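Local coordinates for protein BT_4661 (Bacteroides thetaiotaomicron, PDB 4AK2) that binds heparin or heparan sulphate at the cell surface as a SusE-like polysaccharide-binding protein of the heparin utilisation locus, this chain being its ligand-binding domain, at residues A197-G200 with T201-K204; Y221-T225 with D226-H230. All coordinates share one frame; numbering follows the deposited sequence.

How the contacts relate
Both contacts are local turns of the glycan-binding domain, and contact 1 closes before contact 2 opens along the chain. Contact 1 (197-204) follows helix 187-195 and belongs to the ligand pocket: Thr201, Ser202 and Arg203 meet the sulfated glucosamine directly. Contact 2 (221-230) is the turn of the hairpin formed by strands 220-222 and 229-231, with the strand residues next to it; the side chain of Ile222 is about 13 Å from a bound sulfated glucosamine. The two centres lie 20 Å apart and the nearest atoms about 7 Å apart, without touching. Strand 157-161 links their surroundings: it carries Asp159, paired with Arg203 of contact 1, and Leu158, packed against Ile222 and Phe227 of contact 2.

Contact 1. Residues A197-G200 with T201-K204. With SGN (2-deoxy-6-O-sulfo-2-(sulfoamino)-alpha-D-glucopyranose), chain B.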
ATOM      1  N   ALA A 197      10.723  14.686  17.763  1.00 21.28           N
ATOM      2  CA  ALA A 197      11.396  13.750  18.646  1.00 22.05           C
ATOM      3  C   ALA A 197      10.409  13.107  19.641  1.00 19.67           C
ATOM      4  O   ALA A 197      10.669  12.020  20.133  1.00 25.65           O
ATOM      5  CB  ALA A 197      12.532  14.441  19.388  1.00 27.24           C
ATOM      6  N   THR A 198       9.281  13.771  19.918  1.00 22.84           N
ATOM      7  CA  THR A 198       8.269  13.251  20.861  1.00 24.58           C
ATOM      8  C   THR A 198       7.103  12.509  20.193  1.00 21.70           C
ATOM      9  O   THR A 198       6.150  12.118  20.851  1.00 26.54           O
ATOM     10  CB  THR A 198       7.692  14.381  21.751  1.00 23.82           C
ATOM     11  OG1 THR A 198       6.942  15.293  20.920  1.00 28.01           O
ATOM     12  CG2 THR A 198       8.814  15.127  22.445  1.00 32.24           C
ATOM     13  N   ALA A 199       7.158  12.329  18.876  1.00 20.93           N
ATOM     14  CA  ALA A 199       6.023  11.716  18.168  1.00 20.12           C
ATOM     15  C   ALA A 199       5.712  10.275  18.621  1.00 17.98           C
ATOM     16  O   ALA A 199       4.557   9.837  18.523  1.00 20.35           O
ATOM     17  CB  ALA A 199       6.204  11.777  16.650  1.00 19.83           C
ATOM     18  N   GLY A 200       6.724   9.530  19.091  1.00 20.22           N
ATOM     19  CA  GLY A 200       6.493   8.185  19.633  1.00 21.69           C
ATOM     20  C   GLY A 200       5.861   7.239  18.635  1.00 19.18           C
ATOM     21  O   GLY A 200       6.406   7.031  17.540  1.00 21.83           O
ATOM     22  N   THR A 201       4.711   6.669  18.992  1.00 18.73           N
ATOM     23  CA  THR A 201       3.989   5.801  18.057  1.00 18.61           C
ATOM     24  C   THR A 201       2.635   6.423  17.730  1.00 16.56           C
ATOM     25  O   THR A 201       1.712   5.739  17.313  1.00 17.48           O
ATOM     26  CB  THR A 201       3.814   4.372  18.613  1.00 18.30           C
ATOM     27  OG1 THR A 201       3.095   4.430  19.852  1.00 20.17           O
ATOM     28  CG2 THR A 201       5.172   3.693  18.880  1.00 20.31           C
ATOM     29  N   SER A 202       2.531   7.735  17.937  1.00 16.78           N
ATOM     30  CA  SER A 202       1.254   8.460  17.791  1.00 16.52           C
ATOM     31  C   SER A 202       0.864   8.670  16.317  1.00 14.42           C
ATOM     32  O   SER A 202       1.684   8.482  15.379  1.00 15.11           O
ATOM     33  CB  SER A 202       1.306   9.814  18.506  1.00 17.93           C
ATOM     34  OG  SER A 202       2.091  10.735  17.750  1.00 17.26           O
ATOM     35  N   ARG A 203      -0.363   9.128  16.094  1.00 15.13           N
ATOM     36  CA  ARG A 203      -0.807   9.427  14.735  1.00 13.73           C
ATOM     37  C   ARG A 203      -0.198  10.725  14.219  1.00 14.09           C
ATOM     38  O   ARG A 203      -0.325  11.020  13.026  1.00 13.82           O
ATOM     39  CB  ARG A 203      -2.325   9.558  14.714  1.00 13.69           C
ATOM     40  CG  ARG A 203      -2.855  10.789  15.437  1.00 15.19           C
ATOM     41  CD  ARG A 203      -4.345  10.985  15.286  1.00 15.81           C
ATOM     42  NE  ARG A 203      -4.782  12.161  16.034  1.00 14.88           N
ATOM     43  CZ  ARG A 203      -5.989  12.702  15.946  1.00 14.59           C
ATOM     44  NH1 ARG A 203      -6.905  12.211  15.103  1.00 14.68           N
ATOM     45  NH2 ARG A 203      -6.274  13.771  16.678  1.00 16.00           N
ATOM     46  N   LYS A 204       0.489  11.494  15.068  1.00 13.15           N
ATOM     47  CA  LYS A 204       0.757  12.909  14.728  1.00 14.70           C
ATOM     48  C   LYS A 204       1.438  13.153  13.370  1.00 14.41           C
ATOM     49  O   LYS A 204       0.975  14.049  12.620  1.00 14.05           O
ATOM     50  CB  LYS A 204       1.473  13.617  15.862  1.00 16.04           C
ATOM     51  CG  LYS A 204       0.613  13.743  17.117  1.00 20.04           C
ATOM     52  CD  LYS A 204       1.408  14.222  18.316  1.00 23.83           C
ATOM     53  CE  LYS A 204       0.548  14.247  19.579  1.00 30.18           C
ATOM     54  NZ  LYS A 204       1.459  14.512  20.707  1.00 34.23           N
TER
HETATM   55  C1  SGN B   1      -0.541   7.905  21.537  1.00 19.32           C
HETATM   56  C2  SGN B   1      -1.639   7.165  20.767  1.00 17.91           C
HETATM   57  C3  SGN B   1      -2.076   5.947  21.589  1.00 18.01           C
HETATM   58  C4  SGN B   1      -0.880   5.091  21.965  1.00 17.96           C
HETATM   59  C5  SGN B   1       0.185   5.906  22.707  1.00 19.14           C
HETATM   60  C6  SGN B   1       1.462   5.074  22.871  1.00 21.59           C
HETATM   61  N2  SGN B   1      -2.738   8.081  20.484  1.00 19.63           N
HETATM   62  O1  SGN B   1      -1.075   8.526  22.703  1.00 22.45           O
HETATM   63  O3  SGN B   1      -2.977   5.195  20.774  1.00 21.65           O
HETATM   64  O4  SGN B   1      -1.291   4.110  22.931  1.00 17.90           O
HETATM   65  O5  SGN B   1       0.520   7.010  21.864  1.00 19.25           O
HETATM   66  O6  SGN B   1       2.430   5.810  23.596  1.00 28.25           O
HETATM   67  S1  SGN B   1      -2.720   9.124  19.279  1.00 19.39           S
HETATM   68  O1S SGN B   1      -4.093   9.463  18.977  1.00 20.90           O
HETATM   69  O2S SGN B   1      -1.935  10.297  19.563  1.00 21.99           O
HETATM   70  O3S SGN B   1      -2.064   8.372  18.074  1.00 19.43           O
HETATM   71  S2  SGN B   1       3.858   5.253  23.745  1.00 44.10           S
HETATM   72  O4S SGN B   1       3.817   4.057  24.585  1.00 51.65           O
HETATM   73  O5S SGN B   1       4.704   6.438  24.502  1.00 68.35           O
HETATM   74  O6S SGN B   1       4.413   5.068  22.397  1.00 41.79           O
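Ser202 folds back on Ala199 across a type II' beta turn, and Thr201 in that turn, with Arg203 just after it, holds a sulfated glucosamine by both of its sulfo groups. Two donors share Ala199 O. Ser202 N reaches it at 3.0 Å with an N-H...O angle of 159°, closing the turn, while Ser202 OG gives a shorter bond of 2.7 Å to Ala199 O, lying in the carbonyl plane on a lone pair. The hydroxyl gets there because OG sits between the backbone N and the carbonyl carbon of Ser202 (chi1 75°), and from the same place it accepts from Lys204 N at 3.2 Å, an ST turn. One serine oxygen thus serves both turns, donating to Ala199 O and accepting from Lys204 N. Gly200 takes the first corner of the beta turn, where its positive phi favours glycine.

Thr201 splits its two branches: CG2 sits beside the backbone N, anti to the carbonyl carbon, while OG1 is directed to the sugar and donates to O6S of its 6-O-sulfo group at 2.9 Å. At the other end of the same sugar, the N-sulfo group is met by main chain, Arg203 N donating to its O3S. Ser202 contributes by contact, its CB 3.4 Å from O2S of the N-sulfo group.

The Arg203 side chain runs extended past this group, and its guanidinium is held by salt bridges to Glu210, Asp159 and Asp259, three carboxylates that probably fix its position. Gln182, Arg161 and Gln261 also hydrogen-bond to the sugar, and Trp192 of helix 187-195 holds Ser202 O through NE1. The bond from Arg203 N to sulfo O3S measures 2.7 Å, bent to 143° at the hydrogen.

Contact 2. Residues Y221-T225 with D226-H230; sequences YIDQT and DFKVH
The rings of Tyr221 and His230 lie almost parallel, 3° apart, yet offset, with centroids 4.7 Å apart and little of one ring above the other: His230 CB sits over one face of the tyrosine, 3.9 Å from its centroid in a CH-pi contact, and Tyr221 OH lies over one face of the imidazole. At the imidazole edge, in plane, Asp223 OD2 accepts from His230 NE2 at 2.8 Å, which fixes the ring's rotation. The Phe227 ring has Thr225 C over one face and Gln224 OE1 in plane at its edge; Phe156 meets it edge-to-face.

Asp223 organises the turn. With CG between its own backbone N and carbonyl carbon (chi1 81°), the carboxylate turns back over the loop. Asp223 OD1 takes Thr225 N at 2.8 Å on its anti lone pair, an Asx turn, Asp226 N at 2.8 Å on the syn one, and Phe227 N from above the carboxylate plane. A water bridges Asp223 OD2 to Asp226 OD2. On the hairpin face carrying Ile222 and Val229, Ile222 CG1 packs on Val229 CG2 at 3.9 Å, and Leu158 of strand 157-161 also touches Ile222. Backbone bonds between Tyr221 and His230 and from Asp223 N to Lys228 O complete an antiparallel beta hairpin, its loop held by an aspartate.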
ATOM      1  N   TYR A 221      -0.973  13.297   5.187  1.00 11.35           N
ATOM      2  CA  TYR A 221      -2.238  13.547   5.886  1.00 11.78           C
ATOM      3  C   TYR A 221      -3.376  13.316   4.910  1.00 11.49           C
ATOM      4  O   TYR A 221      -3.190  13.431   3.695  1.00 12.55           O
ATOM      5  CB  TYR A 221      -2.316  14.987   6.462  1.00 12.71           C
ATOM      6  CG  TYR A 221      -2.313  16.034   5.398  1.00 12.43           C
ATOM      7  CD1 TYR A 221      -1.104  16.489   4.885  1.00 13.68           C
ATOM      8  CD2 TYR A 221      -3.503  16.521   4.871  1.00 14.43           C
ATOM      9  CE1 TYR A 221      -1.082  17.451   3.870  1.00 15.10           C
ATOM     10  CE2 TYR A 221      -3.497  17.468   3.837  1.00 14.37           C
ATOM     11  CZ  TYR A 221      -2.283  17.946   3.357  1.00 14.65           C
ATOM     12  OH  TYR A 221      -2.268  18.877   2.330  1.00 19.65           O
ATOM     13  N   ILE A 222      -4.569  13.134   5.431  1.00 11.32           N
ATOM     14  CA  ILE A 222      -5.789  13.065   4.633  1.00 11.75           C
ATOM     15  C   ILE A 222      -6.479  14.398   4.663  1.00 12.90           C
ATOM     16  O   ILE A 222      -6.703  14.970   5.731  1.00 13.55           O
ATOM     17  CB  ILE A 222      -6.698  11.936   5.183  1.00 11.68           C
ATOM     18  CG1 ILE A 222      -5.975  10.594   5.044  1.00 13.23           C
ATOM     19  CG2 ILE A 222      -8.055  11.929   4.461  1.00 12.00           C
ATOM     20  CD1 ILE A 222      -6.703   9.453   5.735  1.00 13.54           C
ATOM     21  N   ASP A 223      -6.845  14.916   3.489  1.00 12.72           N
ATOM     22  CA  ASP A 223      -7.611  16.186   3.483  1.00 14.01           C
ATOM     23  C   ASP A 223      -9.096  15.904   3.782  1.00 12.81           C
ATOM     24  O   ASP A 223      -9.608  14.796   3.508  1.00 14.90           O
ATOM     25  CB  ASP A 223      -7.399  16.950   2.184  1.00 15.53           C
ATOM     26  CG  ASP A 223      -8.264  16.435   1.073  1.00 15.42           C
ATOM     27  OD1 ASP A 223      -9.484  16.727   1.069  1.00 18.27           O
ATOM     28  OD2 ASP A 223      -7.721  15.756   0.178  1.00 16.77           O
ATOM     29  N   GLN A 224      -9.795  16.895   4.342  1.00 14.49           N
ATOM     30  CA  GLN A 224     -11.193  16.702   4.781  1.00 14.28           C
ATOM     31  C   GLN A 224     -12.244  17.165   3.759  1.00 14.91           C
ATOM     32  O   GLN A 224     -13.415  17.326   4.133  1.00 17.82           O
ATOM     33  CB  GLN A 224     -11.412  17.340   6.187  1.00 14.25           C
ATOM     34  CG  GLN A 224     -10.347  16.846   7.163  1.00 13.96           C
ATOM     35  CD  GLN A 224     -10.329  15.335   7.359  1.00 13.64           C
ATOM     36  OE1 GLN A 224     -11.360  14.735   7.619  1.00 14.59           O
ATOM     37  NE2 GLN A 224      -9.153  14.735   7.225  1.00 12.98           N
ATOM     38  N   THR A 225     -11.822  17.408   2.513  1.00 15.99           N
ATOM     39  CA  THR A 225     -12.723  17.838   1.440  1.00 18.18           C
ATOM     40  C   THR A 225     -13.027  16.677   0.503  1.00 16.25           C
ATOM     41  O   THR A 225     -14.195  16.335   0.237  1.00 18.66           O
ATOM     42  CB  THR A 225     -12.105  19.042   0.662  1.00 20.50           C
ATOM     43  OG1 THR A 225     -12.004  20.128   1.594  1.00 28.38           O
ATOM     44  CG2 THR A 225     -12.982  19.463  -0.472  1.00 24.36           C
ATOM     45  N   ASP A 226     -11.946  16.083   0.003  1.00 16.43           N
ATOM     46  CA  ASP A 226     -12.008  14.958  -0.930  1.00 16.42           C
ATOM     47  C   ASP A 226     -11.455  13.656  -0.354  1.00 13.51           C
ATOM     48  O   ASP A 226     -11.620  12.612  -0.984  1.00 14.48           O
ATOM     49  CB  ASP A 226     -11.248  15.321  -2.230  1.00 20.19           C
ATOM     50  CG  ASP A 226     -11.789  16.544  -2.904  1.00 22.56           C
ATOM     51  OD1 ASP A 226     -13.023  16.628  -3.043  1.00 28.19           O
ATOM     52  OD2 ASP A 226     -10.956  17.396  -3.277  1.00 30.34           O
ATOM     53  N   PHE A 227     -10.783  13.716   0.813  1.00 14.50           N
ATOM     54  CA  PHE A 227     -10.313  12.506   1.524  1.00 12.77           C
ATOM     55  C   PHE A 227      -9.193  11.794   0.784  1.00 11.88           C
ATOM     56  O   PHE A 227      -8.970  10.617   0.961  1.00 13.23           O
ATOM     57  CB  PHE A 227     -11.499  11.599   1.889  1.00 13.44           C
ATOM     58  CG  PHE A 227     -12.568  12.368   2.625  1.00 13.00           C
ATOM     59  CD1 PHE A 227     -12.290  12.888   3.898  1.00 14.41           C
ATOM     60  CD2 PHE A 227     -13.780  12.679   2.017  1.00 13.69           C
ATOM     61  CE1 PHE A 227     -13.231  13.665   4.572  1.00 15.75           C
ATOM     62  CE2 PHE A 227     -14.720  13.467   2.665  1.00 14.49           C
ATOM     63  CZ  PHE A 227     -14.442  13.962   3.935  1.00 16.49           C
ATOM     64  N   LYS A 228      -8.448  12.533  -0.046  1.00 12.57           N
ATOM     65  CA  LYS A 228      -7.220  12.010  -0.628  1.00 12.24           C
ATOM     66  C   LYS A 228      -6.147  11.938   0.452  1.00 11.93           C
ATOM     67  O   LYS A 228      -6.100  12.762   1.381  1.00 12.78           O
ATOM     68  CB  LYS A 228      -6.713  12.941  -1.724  1.00 13.08           C
ATOM     69  CG  LYS A 228      -7.672  13.118  -2.917  1.00 13.45           C
ATOM     70  CD  LYS A 228      -7.105  14.094  -3.937  1.00 14.05           C
ATOM     71  CE  LYS A 228      -8.009  14.211  -5.149  1.00 17.78           C
ATOM     72  NZ  LYS A 228      -7.402  15.153  -6.146  1.00 21.21           N
ATOM     73  N   VAL A 229      -5.264  10.957   0.314  1.00 11.77           N
ATOM     74  CA  VAL A 229      -4.044  10.926   1.109  1.00 10.87           C
ATOM     75  C   VAL A 229      -2.983  11.802   0.406  1.00 10.49           C
ATOM     76  O   VAL A 229      -2.715  11.586  -0.770  1.00 12.28           O
ATOM     77  CB  VAL A 229      -3.478   9.496   1.314  1.00 11.51           C
ATOM     78  CG1 VAL A 229      -2.133   9.552   2.031  1.00 14.19           C
ATOM     79  CG2 VAL A 229      -4.476   8.594   2.051  1.00 13.55           C
ATOM     80  N   HIS A 230      -2.418  12.768   1.142  1.00 10.61           N
ATOM     81  CA  HIS A 230      -1.331  13.604   0.686  1.00 11.58           C
ATOM     82  C   HIS A 230      -0.045  13.184   1.264  1.00 11.92           C
ATOM     83  O   HIS A 230       0.013  12.880   2.450  1.00 13.26           O
ATOM     84  CB  HIS A 230      -1.588  15.069   1.099  1.00 13.58           C
ATOM     85  CG  HIS A 230      -2.862  15.617   0.540  1.00 13.25           C
ATOM     86  ND1 HIS A 230      -2.887  16.582  -0.418  1.00 17.86           N
ATOM     87  CD2 HIS A 230      -4.177  15.282   0.795  1.00 15.31           C
ATOM     88  CE1 HIS A 230      -4.168  16.841  -0.738  1.00 18.03           C
ATOM     89  NE2 HIS A 230      -4.959  16.054   0.004  1.00 16.77           N
TER
HETATM   90  O   HOH W   1      -8.229  17.238  -2.172  1.00 35.45           O